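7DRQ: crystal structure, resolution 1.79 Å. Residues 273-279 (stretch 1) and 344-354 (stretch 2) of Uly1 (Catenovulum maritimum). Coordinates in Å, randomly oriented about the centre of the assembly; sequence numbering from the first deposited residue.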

# COMPACT_ATOMS: atom_id res chain seq x y z
N ILE A 273 -12.41 -5.29 10.25
CA ILE A 273 -11.15 -4.58 10.16
C ILE A 273 -10.09 -5.38 10.92
O ILE A 273 -10.30 -5.74 12.08
CB ILE A 273 -11.30 -3.16 10.74
CG1 ILE A 273 -12.20 -2.33 9.83
CG2 ILE A 273 -9.96 -2.51 10.91
CD1 ILE A 273 -12.70 -1.05 10.49
N ARG A 274 -8.98 -5.70 10.25
CA ARG A 274 -7.92 -6.50 10.87
C ARG A 274 -6.55 -5.96 10.45
O ARG A 274 -6.44 -5.09 9.59
CB ARG A 274 -8.03 -7.99 10.50
CG ARG A 274 -9.44 -8.48 10.19
CD ARG A 274 -9.49 -9.99 9.89
NE ARG A 274 -10.86 -10.41 9.63
CZ ARG A 274 -11.51 -11.36 10.32
NH1 ARG A 274 -10.90 -12.03 11.29
NH2 ARG A 274 -12.77 -11.65 10.01
N ILE A 275 -5.50 -6.48 11.09
CA ILE A 275 -4.14 -6.10 10.75
C ILE A 275 -3.23 -7.32 10.85
O ILE A 275 -3.41 -8.19 11.71
CB ILE A 275 -3.64 -4.96 11.68
CG1 ILE A 275 -2.34 -4.35 11.14
CG2 ILE A 275 -3.49 -5.48 13.11
CD1 ILE A 275 -1.88 -3.10 11.92
N GLY A 276 -2.28 -7.41 9.94
CA GLY A 276 -1.18 -8.35 10.06
C GLY A 276 0.11 -7.58 9.91
O GLY A 276 0.18 -6.62 9.14
N PHE A 277 1.13 -7.97 10.68
CA PHE A 277 2.35 -7.18 10.63
C PHE A 277 3.52 -7.98 11.16
O PHE A 277 3.36 -9.02 11.79
CB PHE A 277 2.20 -5.85 11.41
CG PHE A 277 1.96 -6.02 12.88
CD1 PHE A 277 0.67 -6.13 13.38
CD2 PHE A 277 3.03 -6.01 13.78
CE1 PHE A 277 0.44 -6.27 14.74
CE2 PHE A 277 2.81 -6.14 15.16
CZ PHE A 277 1.51 -6.26 15.64
N GLN A 278 4.72 -7.47 10.87
CA GLN A 278 5.95 -7.88 11.52
C GLN A 278 6.55 -6.68 12.24
O GLN A 278 6.16 -5.54 12.01
CB GLN A 278 6.94 -8.48 10.49
CG GLN A 278 6.28 -9.60 9.68
CD GLN A 278 7.24 -10.40 8.82
OE1 GLN A 278 7.61 -9.98 7.72
NE2 GLN A 278 7.65 -11.56 9.32
N ARG A 279 7.49 -6.95 13.13
CA ARG A 279 8.00 -5.94 14.05
C ARG A 279 9.47 -5.69 13.75
O ARG A 279 10.21 -6.62 13.41
CB ARG A 279 7.81 -6.39 15.51
CG ARG A 279 8.70 -5.66 16.51
CD ARG A 279 8.49 -6.17 17.95
NE ARG A 279 8.91 -7.56 18.10
CZ ARG A 279 8.52 -8.35 19.10
NH1 ARG A 279 7.74 -7.87 20.05
NH2 ARG A 279 8.97 -9.60 19.18
N SER A 344 17.34 -12.24 8.09
CA SER A 344 17.06 -10.99 7.42
C SER A 344 15.63 -11.07 6.89
O SER A 344 15.34 -11.83 5.96
CB SER A 344 18.06 -10.71 6.30
OG SER A 344 17.72 -9.53 5.59
N ILE A 345 14.73 -10.31 7.52
CA ILE A 345 13.34 -10.21 7.12
C ILE A 345 13.11 -8.76 6.72
O ILE A 345 13.07 -7.88 7.59
CB ILE A 345 12.38 -10.64 8.23
CG1 ILE A 345 12.64 -12.09 8.64
CG2 ILE A 345 10.93 -10.43 7.80
CD1 ILE A 345 11.97 -12.45 9.96
N THR A 346 12.92 -8.51 5.42
CA THR A 346 12.81 -7.15 4.91
C THR A 346 11.59 -6.93 4.04
O THR A 346 11.37 -5.80 3.58
CB THR A 346 14.08 -6.77 4.12
OG1 THR A 346 14.35 -7.78 3.14
CG2 THR A 346 15.28 -6.65 5.06
N GLY A 347 10.79 -7.96 3.79
CA GLY A 347 9.64 -7.82 2.92
C GLY A 347 9.03 -9.18 2.69
O GLY A 347 9.39 -10.16 3.34
N GLY A 348 8.10 -9.23 1.74
CA GLY A 348 7.46 -10.49 1.43
C GLY A 348 6.37 -10.91 2.38
O GLY A 348 5.95 -12.07 2.34
N PHE A 349 5.89 -10.01 3.23
CA PHE A 349 4.87 -10.38 4.21
C PHE A 349 3.49 -9.97 3.71
O PHE A 349 3.31 -8.87 3.19
CB PHE A 349 5.13 -9.71 5.56
CG PHE A 349 4.00 -9.92 6.52
CD1 PHE A 349 3.82 -11.14 7.14
CD2 PHE A 349 3.08 -8.90 6.77
CE1 PHE A 349 2.76 -11.34 8.03
CE2 PHE A 349 2.02 -9.10 7.65
CZ PHE A 349 1.86 -10.32 8.28
N ASP A 350 2.52 -10.87 3.87
CA ASP A 350 1.14 -10.54 3.54
C ASP A 350 0.24 -11.50 4.28
O ASP A 350 0.69 -12.51 4.84
CB ASP A 350 0.89 -10.58 2.03
CG ASP A 350 -0.33 -9.76 1.62
OD1 ASP A 350 -0.83 -8.96 2.45
OD2 ASP A 350 -0.78 -9.91 0.47
N TRP A 351 -1.06 -11.19 4.28
CA TRP A 351 -2.05 -11.99 5.00
C TRP A 351 -3.42 -11.74 4.38
O TRP A 351 -3.64 -10.75 3.68
CB TRP A 351 -2.07 -11.63 6.49
CG TRP A 351 -2.50 -10.24 6.70
CD1 TRP A 351 -1.72 -9.12 6.62
CD2 TRP A 351 -3.83 -9.79 6.95
NE1 TRP A 351 -2.49 -8.00 6.84
CE2 TRP A 351 -3.79 -8.38 7.04
CE3 TRP A 351 -5.06 -10.44 7.11
CZ2 TRP A 351 -4.93 -7.61 7.29
CZ3 TRP A 351 -6.19 -9.68 7.35
CH2 TRP A 351 -6.12 -8.28 7.44
N THR A 352 -4.35 -12.64 4.66
CA THR A 352 -5.74 -12.43 4.30
C THR A 352 -6.59 -13.33 5.19
O THR A 352 -6.08 -14.22 5.87
CB THR A 352 -5.99 -12.72 2.81
OG1 THR A 352 -7.32 -12.34 2.46
CG2 THR A 352 -5.80 -14.20 2.52
N VAL A 353 -7.89 -13.05 5.21
CA VAL A 353 -8.88 -13.93 5.82
C VAL A 353 -9.99 -14.13 4.79
O VAL A 353 -10.52 -13.15 4.26
CB VAL A 353 -9.46 -13.37 7.14
CG1 VAL A 353 -10.47 -14.35 7.74
CG2 VAL A 353 -8.34 -13.06 8.13
N THR A 354 -10.32 -15.38 4.49
CA THR A 354 -11.35 -15.66 3.50
C THR A 354 -12.74 -15.41 4.07
O THR A 354 -12.93 -15.25 5.28
CB THR A 354 -11.29 -17.11 3.02
OG1 THR A 354 -11.75 -17.95 4.09
CG2 THR A 354 -9.86 -17.51 2.62
O HOH W 1 8.28 -11.55 5.44

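Two segments of one chain, at least 67 residues apart in sequence wherever they touch, pack here through side chains and, at Gly276 and Phe277, through backbone atoms. Residues 273-279 belong to a longer strand. A second strand includes residues 350-353 and runs nearly antiparallel to it, at 157°. The strand axes come no nearer than 7.1 Å. No direct hydrogen bond crosses between the stretches, so the two strands are not paired with each other here. Side chains from each point at the other. The contact buries 452 Å², counting both sides.

In the first strand, the CA-to-CB bonds of Arg274 and Gln278 point toward the other stretch, and those of Ile273, Ile275 and Phe277 point away. In the second, Trp351 and Val353 point toward the first strand, while Asp350 and Thr352 point away. This is the usual alternation of extended chain. Phe349 and Ile345 also point toward the first strand.

Gln278 has the largest covered area, 84 Å². Its aliphatic part lies on the ring of Phe349: CG of Gln278 is 4.1 Å from the centroid of that ring and 22° off the normal, a CH-pi contact over the face. The amide end reaches further. OE1 of Gln278 is 3.3 Å from CB of Phe349 and 3.4 Å from CG2 of Ile345. These are contacts with carbon, and OE1 of Gln278 makes no direct hydrogen bond to the second stretch. Water 1 provides the polar link. It donates to OE1 of Gln278 at 2.8 Å and lies 2.8 Å from O of Gly347, which also accepts from it. Other acceptors elsewhere compete for its protons, so the two bonds need not both be made at every moment. NE2 of Gln278 is hydrogen-bonded elsewhere in the structure.

Phe349 is covered over 77 Å². While Gln278 lies over one face of its ring, the backbone of Gly276 meets the edge: C of Gly276 is 3.3 Å from CE2 of Phe349. The same CE2 of Phe349 is 3.4 Å from N of Phe277.

Trp351, at 75 Å², sits against the same glycine. CA of Gly276 is 3.7 Å from the centroid of the five-membered ring of Trp351, 23° off the normal, a second CH-pi contact over a face. N of Gly276 and NE1 of Trp351 are 3.2 Å apart, but both are donors and no hydrogen bond forms. NE1 of Trp351 finds its partner elsewhere.

The absence of a side chain at Gly276 makes this fit possible. An ideal CB there would point toward the second stretch and lie 2.5 Å from CD1 of Trp351, a clash. It would also be tight against CZ of Phe349, at 3.3 Å.

Beyond the glycine, the indole extends along Arg274, whose CB is 3.6 Å from CH2 of Trp351. CD of Arg274 continues to CG2 of Val353, at 3.7 Å. That methyl also lies over one face of the guanidinium, whose nitrogens are hydrogen-bonded elsewhere.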